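PDB 2Z72: protein-tyrosine-phosphatase, which probably hydrolyses the phosphate ester of phosphotyrosine in proteins, using a zinc centre of the calcineurin-like phosphoesterase type, and stays active in the cold. Local coordinates for residues I198-D202 with V203-H207; F296-K299 with V300-V303; Q121-E124 with V125-F128. One frame throughout, in Å; residues are numbered along the deposited sequence. Where two conformers were deposited one is given.

Contact 1. Residues I198-D202 with V203-H207. With ZN (zinc ion), chain C.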
loop_
_atom_site.group_PDB
_atom_site.type_symbol
_atom_site.label_atom_id
_atom_site.label_comp_id
_atom_site.label_asym_id
_atom_site.label_seq_id
_atom_site.Cartn_x
_atom_site.Cartn_y
_atom_site.Cartn_z
ATOM N N ILE A 198 -7.264 -8.578 -2.630
ATOM C CA ILE A 198 -8.366 -8.828 -1.685
ATOM C C ILE A 198 -9.704 -8.563 -2.356
ATOM O O ILE A 198 -9.810 -7.895 -3.383
ATOM C CB ILE A 198 -8.227 -8.014 -0.385
ATOM C CG1 ILE A 198 -8.415 -6.508 -0.604
ATOM C CG2 ILE A 198 -6.934 -8.339 0.310
ATOM C CD1 ILE A 198 -8.545 -5.714 0.679
ATOM N N LYS A 199 -10.738 -9.118 -1.728
ATOM C CA LYS A 199 -12.128 -8.930 -2.136
ATOM C C LYS A 199 -12.907 -8.420 -0.950
ATOM O O LYS A 199 -12.848 -9.007 0.125
ATOM C CB LYS A 199 -12.696 -10.284 -2.600
ATOM C CG LYS A 199 -14.103 -10.203 -3.193
ATOM C CD LYS A 199 -14.570 -11.640 -3.647
ATOM C CE LYS A 199 -16.016 -11.708 -4.031
ATOM N NZ LYS A 199 -16.313 -13.138 -4.272
ATOM N N ILE A 200 -13.572 -7.289 -1.096
ATOM C CA ILE A 200 -14.448 -6.775 -0.070
ATOM C C ILE A 200 -15.814 -6.566 -0.729
ATOM O O ILE A 200 -15.954 -5.837 -1.699
ATOM C CB ILE A 200 -13.961 -5.451 0.558
ATOM C CG1 ILE A 200 -12.566 -5.574 1.125
ATOM C CG2 ILE A 200 -14.970 -4.956 1.586
ATOM C CD1 ILE A 200 -12.009 -4.273 1.698
ATOM N N ASN A 201 -16.824 -7.241 -0.203
ATOM C CA ASN A 201 -18.189 -7.149 -0.777
ATOM C C ASN A 201 -18.072 -7.593 -2.237
ATOM O O ASN A 201 -17.526 -8.672 -2.496
ATOM C CB ASN A 201 -18.808 -5.761 -0.584
ATOM C CG ASN A 201 -18.768 -5.297 0.863
ATOM O OD1 ASN A 201 -18.838 -6.098 1.800
ATOM N ND2 ASN A 201 -18.743 -3.958 0.999
ATOM N N ASP A 202 -18.599 -6.809 -3.161
ATOM C CA ASP A 202 -18.633 -7.110 -4.571
ATOM C C ASP A 202 -17.526 -6.393 -5.334
ATOM O O ASP A 202 -17.672 -6.108 -6.515
ATOM C CB ASP A 202 -20.018 -6.761 -5.094
ATOM C CG ASP A 202 -20.347 -5.291 -4.978
ATOM O OD1 ASP A 202 -21.198 -4.793 -5.773
ATOM O OD2 ASP A 202 -19.795 -4.594 -4.114
ATOM N N VAL A 203 -16.367 -6.155 -4.674
ATOM C CA VAL A 203 -15.274 -5.408 -5.289
ATOM C C VAL A 203 -13.961 -6.148 -5.062
ATOM O O VAL A 203 -13.672 -6.608 -3.944
ATOM C CB VAL A 203 -15.191 -3.982 -4.716
ATOM C CG1 VAL A 203 -14.103 -3.189 -5.408
ATOM C CG2 VAL A 203 -16.533 -3.279 -4.805
ATOM N N LEU A 204 -13.168 -6.253 -6.106
ATOM C CA LEU A 204 -11.804 -6.828 -6.053
ATOM C C LEU A 204 -10.787 -5.701 -6.097
ATOM O O LEU A 204 -10.958 -4.776 -6.891
ATOM C CB LEU A 204 -11.599 -7.784 -7.216
ATOM C CG LEU A 204 -10.493 -8.857 -7.073
ATOM C CD1 LEU A 204 -10.880 -9.904 -6.050
ATOM C CD2 LEU A 204 -10.258 -9.514 -8.428
ATOM N N TYR A 205 -9.731 -5.806 -5.299
ATOM C CA TYR A 205 -8.714 -4.753 -5.147
ATOM C C TYR A 205 -7.338 -5.391 -5.342
ATOM O O TYR A 205 -6.989 -6.376 -4.700
ATOM C CB TYR A 205 -8.745 -4.181 -3.749
ATOM C CG TYR A 205 -10.012 -3.504 -3.343
ATOM C CD1 TYR A 205 -11.091 -4.233 -2.875
ATOM C CD2 TYR A 205 -10.138 -2.123 -3.417
ATOM C CE1 TYR A 205 -12.276 -3.633 -2.492
ATOM C CE2 TYR A 205 -11.324 -1.520 -3.057
ATOM C CZ TYR A 205 -12.412 -2.263 -2.568
ATOM O OH TYR A 205 -13.567 -1.608 -2.245
ATOM N N MET A 206 -6.496 -4.748 -6.156
ATOM C CA MET A 206 -5.094 -5.095 -6.277
ATOM C C MET A 206 -4.378 -3.936 -6.975
ATOM O O MET A 206 -4.971 -3.008 -7.484
ATOM C CB MET A 206 -4.932 -6.417 -7.011
ATOM C CG MET A 206 -5.061 -6.480 -8.522
ATOM S SD MET A 206 -6.663 -6.006 -9.205
ATOM C CE MET A 206 -7.713 -7.147 -8.283
ATOM N N HIS A 207 -3.041 -4.047 -6.992
ATOM C CA HIS A 207 -2.275 -2.909 -7.474
ATOM C C HIS A 207 -2.400 -2.664 -8.974
ATOM O O HIS A 207 -2.681 -1.528 -9.388
ATOM C CB HIS A 207 -0.815 -3.121 -7.072
ATOM C CG HIS A 207 0.031 -1.953 -7.465
ATOM N ND1 HIS A 207 -0.154 -0.718 -6.878
ATOM C CD2 HIS A 207 1.018 -1.799 -8.361
ATOM C CE1 HIS A 207 0.670 0.135 -7.430
ATOM N NE2 HIS A 207 1.444 -0.474 -8.352
HETATM ZN ZN ZN C . 2.907 0.296 -9.485
HETATM O O HOH W 1 -15.696 -3.039 -1.316
HETATM O O HOH W 2 3.176 2.144 -10.085
#
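The Tyr205 ring lies across two isoleucines of the preceding strand. Its CE1 comes to 3.9 Å from CB of Ile200, the two side chains crossing at about a right angle, while nearer the backbone CB of Tyr205 meets CG1 of Ile198. With CG held anti to the carbonyl carbon (chi1 -62°), the ring runs back along the strand toward the turn, and its edge points at the carbonyl oxygen of Ile198. At the far end, Tyr205 OH and Ile200 O share water 1, 2.7 and 2.8 Å away respectively; the water donates to the carbonyl. A phenylalanine in place of Tyr205 would probably leave that water without its hydroxyl partner. On the other face of the hairpin, CD1 of Leu204 reaches CB of Lys199 and also O of Ile198. Ile198 and Tyr205 pair through two backbone bonds, N of Tyr205 lying 2.8 Å from O of Ile198. Ile200 and Val203 pair likewise, although Val203 N sits 41° above the carbonyl plane of Ile200. They are the first and last residues of a type II' turn whose corners are tied outward, Asn201 ND2 to Ile70 O and Asp202 OD1 to Asn280 ND2. Beyond the strand, His207 NE2 binds zinc at 2.0 Å, with Asp114, Asn149 and His286 completing the protein ligands, and its ND1 is bonded to Thr112 O. This is a beta hairpin with a two-residue type II' turn, delivering a histidine to a metallophosphoesterase zinc centre.

Contact 2. Residues F296-K299 with V300-V303; sequences FHNK and VIAV
Apolar contact links the turn's first residue to the one just after it: CG2 of Val300 approaches CD1 of the Phe296 ring at 4.3 Å, a loose and oblique meeting. A second, tentative contact is made by Ile301 in one of its two conformers, its CD1 lying 3.6 Å from the backbone O of Asn298 and 3.9 Å from OD1 of the same residue. The bend at chi2 (-67°) swings this methyl back toward the turn, where the asparagine side chain crosses it obliquely. Among polar interactions, Lys299 N bonds to Phe296 O at 3.1 Å and closes a type I' turn, with His297 and Asn298 at its corners. The Asn298 side chain gives its ND2 to Asn341 OD1, and its backbone O accepts from His281 ND1. In one of two conformers, Lys299 stretches its chain away to salt bridges with both Glu267 and Asp271, carboxylates that probably favour its charged form. Lys299 and Val300 both face Leu295, which makes a classic beta bulge where the hairpin leaves its turn. Strand 300-302 runs between strands 281-284 and 293-295, while helix 267-277 meets Phe296 and Lys299, and Leu316 of strand 315-319 meets Ile301.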
loop_
_atom_site.group_PDB
_atom_site.type_symbol
_atom_site.label_atom_id
_atom_site.label_comp_id
_atom_site.label_asym_id
_atom_site.label_seq_id
_atom_site.Cartn_x
_atom_site.Cartn_y
_atom_site.Cartn_z
ATOM N N PHE A 296 -14.955 1.665 -18.368
ATOM C CA PHE A 296 -15.838 0.532 -18.726
ATOM C C PHE A 296 -17.111 0.556 -17.900
ATOM O O PHE A 296 -17.459 -0.369 -17.202
ATOM C CB PHE A 296 -15.129 -0.798 -18.597
ATOM C CG PHE A 296 -13.849 -0.856 -19.392
ATOM C CD1 PHE A 296 -12.627 -0.836 -18.761
ATOM C CD2 PHE A 296 -13.887 -0.901 -20.760
ATOM C CE1 PHE A 296 -11.463 -0.899 -19.496
ATOM C CE2 PHE A 296 -12.731 -0.954 -21.534
ATOM C CZ PHE A 296 -11.496 -0.918 -20.885
ATOM N N HIS A 297 -17.863 1.676 -17.997
ATOM C CA HIS A 297 -19.109 1.807 -17.265
ATOM C C HIS A 297 -18.853 1.565 -15.778
ATOM O O HIS A 297 -19.629 0.896 -15.077
ATOM C CB HIS A 297 -20.153 0.896 -17.921
ATOM C CG HIS A 297 -20.463 1.189 -19.367
ATOM N ND1 HIS A 297 -19.809 0.556 -20.386
ATOM C CD2 HIS A 297 -21.272 2.088 -19.920
ATOM C CE1 HIS A 297 -20.250 1.020 -21.560
ATOM N NE2 HIS A 297 -21.140 1.952 -21.303
ATOM N N ASN A 298 -17.763 2.128 -15.269
ATOM C CA ASN A 298 -17.305 2.072 -13.891
ATOM C C ASN A 298 -17.131 0.655 -13.328
ATOM O O ASN A 298 -17.109 0.464 -12.115
ATOM C CB ASN A 298 -18.299 2.803 -13.037
ATOM C CG ASN A 298 -18.290 4.296 -13.192
ATOM O OD1 ASN A 298 -17.241 4.882 -13.290
ATOM N ND2 ASN A 298 -19.467 4.902 -13.220
ATOM N N LYS A 299 -16.856 -0.277 -14.207
ATOM C CA LYS A 299 -16.444 -1.627 -13.815
ATOM C C LYS A 299 -14.995 -1.690 -13.322
ATOM O O LYS A 299 -14.682 -2.574 -12.530
ATOM C CB LYS A 299 -16.616 -2.573 -15.025
ATOM C CG LYS A 299 -18.088 -2.726 -15.375
ATOM C CD LYS A 299 -18.282 -3.555 -16.622
ATOM C CE LYS A 299 -19.718 -3.537 -17.069
ATOM N NZ LYS A 299 -19.923 -4.293 -18.347
ATOM N N VAL A 300 -14.157 -0.768 -13.788
ATOM C CA VAL A 300 -12.811 -0.579 -13.254
ATOM C C VAL A 300 -12.777 0.828 -12.667
ATOM O O VAL A 300 -13.177 1.789 -13.329
ATOM C CB VAL A 300 -11.706 -0.732 -14.317
ATOM C CG1 VAL A 300 -10.356 -0.238 -13.780
ATOM C CG2 VAL A 300 -11.526 -2.167 -14.791
ATOM N N ILE A 301 -12.273 0.933 -11.444
ATOM C CA ILE A 301 -12.002 2.264 -10.885
ATOM C C ILE A 301 -10.509 2.359 -10.652
ATOM O O ILE A 301 -9.925 1.569 -9.950
ATOM C CB ILE A 301 -12.763 2.587 -9.601
ATOM C CG1 ILE A 301 -14.254 2.196 -9.662
ATOM C CG2 ILE A 301 -12.596 4.062 -9.273
ATOM C CD1 ILE A 301 -15.087 2.998 -10.638
ATOM N N ALA A 302 -9.937 3.417 -11.294
ATOM C CA ALA A 302 -8.521 3.728 -11.175
ATOM C C ALA A 302 -8.326 4.646 -9.993
ATOM O O ALA A 302 -8.921 5.728 -9.909
ATOM C CB ALA A 302 -8.055 4.424 -12.458
ATOM N N VAL A 303 -7.503 4.227 -9.028
ATOM C CA VAL A 303 -7.265 5.005 -7.823
ATOM C C VAL A 303 -5.793 5.391 -7.644
ATOM O O VAL A 303 -5.456 5.866 -6.560
ATOM C CB VAL A 303 -7.838 4.301 -6.572
ATOM C CG1 VAL A 303 -9.356 4.128 -6.702
ATOM C CG2 VAL A 303 -7.178 2.967 -6.271
#

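Contact 3. Residues Q121-E124 with V125-F128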
loop_
_atom_site.group_PDB
_atom_site.type_symbol
_atom_site.label_atom_id
_atom_site.label_comp_id
_atom_site.label_asym_id
_atom_site.label_seq_id
_atom_site.Cartn_x
_atom_site.Cartn_y
_atom_site.Cartn_z
ATOM N N GLN A 121 9.563 11.081 1.332
ATOM C CA GLN A 121 8.981 10.907 2.654
ATOM C C GLN A 121 8.483 9.495 2.832
ATOM O O GLN A 121 7.427 9.222 3.437
ATOM C CB GLN A 121 7.822 11.883 2.924
ATOM C CG GLN A 121 8.132 13.362 2.682
ATOM C CD GLN A 121 6.917 14.241 2.965
ATOM O OE1 GLN A 121 5.979 14.249 2.182
ATOM N NE2 GLN A 121 6.953 14.887 4.113
ATOM N N VAL A 122 9.291 8.518 2.384
ATOM C CA VAL A 122 8.864 7.103 2.454
ATOM C C VAL A 122 8.639 6.651 3.852
ATOM O O VAL A 122 7.626 5.995 4.161
ATOM C CB VAL A 122 9.833 6.222 1.671
ATOM C CG1 VAL A 122 9.508 4.749 1.868
ATOM C CG2 VAL A 122 9.860 6.559 0.186
ATOM N N ASN A 123 9.571 6.870 4.784
ATOM C CA ASN A 123 9.384 6.398 6.128
ATOM C C ASN A 123 8.264 7.097 6.849
ATOM O O ASN A 123 7.608 6.469 7.714
ATOM C CB ASN A 123 10.689 6.434 6.914
ATOM C CG ASN A 123 11.645 5.374 6.420
ATOM O OD1 ASN A 123 11.285 4.205 6.334
ATOM N ND2 ASN A 123 12.888 5.764 6.074
ATOM N N GLU A 124 8.009 8.354 6.580
ATOM C CA GLU A 124 6.863 9.059 7.121
ATOM C C GLU A 124 5.584 8.325 6.707
ATOM O O GLU A 124 4.706 8.128 7.529
ATOM C CB GLU A 124 6.832 10.508 6.671
ATOM C CG GLU A 124 7.975 11.368 7.242
ATOM C CD GLU A 124 9.345 11.155 6.699
ATOM O OE1 GLU A 124 9.574 10.509 5.662
ATOM O OE2 GLU A 124 10.292 11.669 7.397
ATOM N N VAL A 125 5.460 7.978 5.439
ATOM C CA VAL A 125 4.293 7.236 4.992
ATOM C C VAL A 125 4.204 5.907 5.662
ATOM O O VAL A 125 3.116 5.494 6.146
ATOM C CB VAL A 125 4.248 7.089 3.461
ATOM C CG1 VAL A 125 2.986 6.306 3.086
ATOM C CG2 VAL A 125 4.238 8.442 2.775
ATOM N N LEU A 126 5.309 5.154 5.721
ATOM C CA LEU A 126 5.257 3.821 6.298
ATOM C C LEU A 126 4.820 3.842 7.737
ATOM O O LEU A 126 3.920 3.091 8.161
ATOM C CB LEU A 126 6.636 3.152 6.132
ATOM C CG LEU A 126 7.026 2.720 4.713
ATOM C CD1 LEU A 126 8.495 2.389 4.667
ATOM C CD2 LEU A 126 6.239 1.502 4.235
ATOM N N TRP A 127 5.445 4.701 8.551
ATOM C CA TRP A 127 5.100 4.707 9.973
ATOM C C TRP A 127 3.700 5.259 10.202
ATOM O O TRP A 127 3.048 4.853 11.171
ATOM C CB TRP A 127 6.161 5.440 10.811
ATOM C CG TRP A 127 7.431 4.674 10.926
ATOM C CD1 TRP A 127 8.645 4.948 10.405
ATOM C CD2 TRP A 127 7.567 3.429 11.648
ATOM N NE1 TRP A 127 9.531 3.975 10.752
ATOM C CE2 TRP A 127 8.912 3.031 11.517
ATOM C CE3 TRP A 127 6.706 2.615 12.411
ATOM C CZ2 TRP A 127 9.401 1.868 12.093
ATOM C CZ3 TRP A 127 7.195 1.462 12.979
ATOM C CH2 TRP A 127 8.526 1.092 12.826
ATOM N N PHE A 128 3.252 6.199 9.390
ATOM C CA PHE A 128 1.908 6.678 9.471
ATOM C C PHE A 128 0.942 5.533 9.184
ATOM O O PHE A 128 -0.042 5.363 9.922
ATOM C CB PHE A 128 1.686 7.836 8.490
ATOM C CG PHE A 128 0.234 8.238 8.359
ATOM C CD1 PHE A 128 -0.426 8.931 9.349
ATOM C CD2 PHE A 128 -0.456 7.895 7.222
ATOM C CE1 PHE A 128 -1.758 9.272 9.222
ATOM C CE2 PHE A 128 -1.799 8.237 7.094
ATOM C CZ PHE A 128 -2.453 8.950 8.082
#
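The carbonyl oxygen of Asn123 accepts the backbone N-H of Trp127 at 2.9 Å in a nearly straight bond (172° at the hydrogen), the donor tilted 27° from the carbonyl plane. The indole crowds the same oxygen, its CD1 coming within 3.3 Å at an oblique angle. One residue earlier, Val122 O takes the N-H of Leu126, also at 2.9 Å but in the carbonyl plane, and CG of that leucine lies close by at 3.4 Å. The methyls CG1 of Val122 and CD1 of Leu126 meet at 3.8 Å, the side chains running side by side and pointing the same way. Leu126 CD1 touches the amide of Asn123 as well, 3.7 Å from OD1. These are the i+4 to i bonds of the start of an alpha helix, with Gln121 at the N-cap. The helix, 122-138, is the crossover between strands 108-111 and 142-145 of a beta-alpha-beta unit. Gln121 O receives Val125 N at 3.1 Å, and CG2 of that valine, anti to its carbonyl carbon, lies against this oxygen too. Glu124 O accepts the N-H of Phe128, and CB of Phe128 lies 3.2 Å from the same oxygen. The buried amide of Asn123 is held at both ends, OD1 by the hydroxyl of Tyr181 and ND2 by Asp9, which should fix its rotation. Trp127 NE1 bonds to Pro11 O, and its ring meets that of Tyr130 edge-to-face. Tyr83 of helix 83-92 packs against Val125, whereas Leu126 turns to Ile187 and Trp190 of helix 186-192.

Contacts 1 and 2 belong to one mixed sheet: strand 281-284 runs between strands 203-206 and 300-302, and the contact centres lie 13 Å apart, with nearest atoms about 6 Å apart. Contact 1 alone of the three reaches the metal directly, through His207. The side chain of Val300 in contact 2 is about 14 Å from a bound zinc, and that of Val122 in contact 3 about 12 Å. Contact 3 lies across the centre of the chain from the other two, its own centre 24 Å from that of contact 1 and 28 Å from that of contact 2. Its helix joins strands of the second sheet, whose strands 72-76 and 108-111 pack against Ile200 and Tyr205 of contact 1.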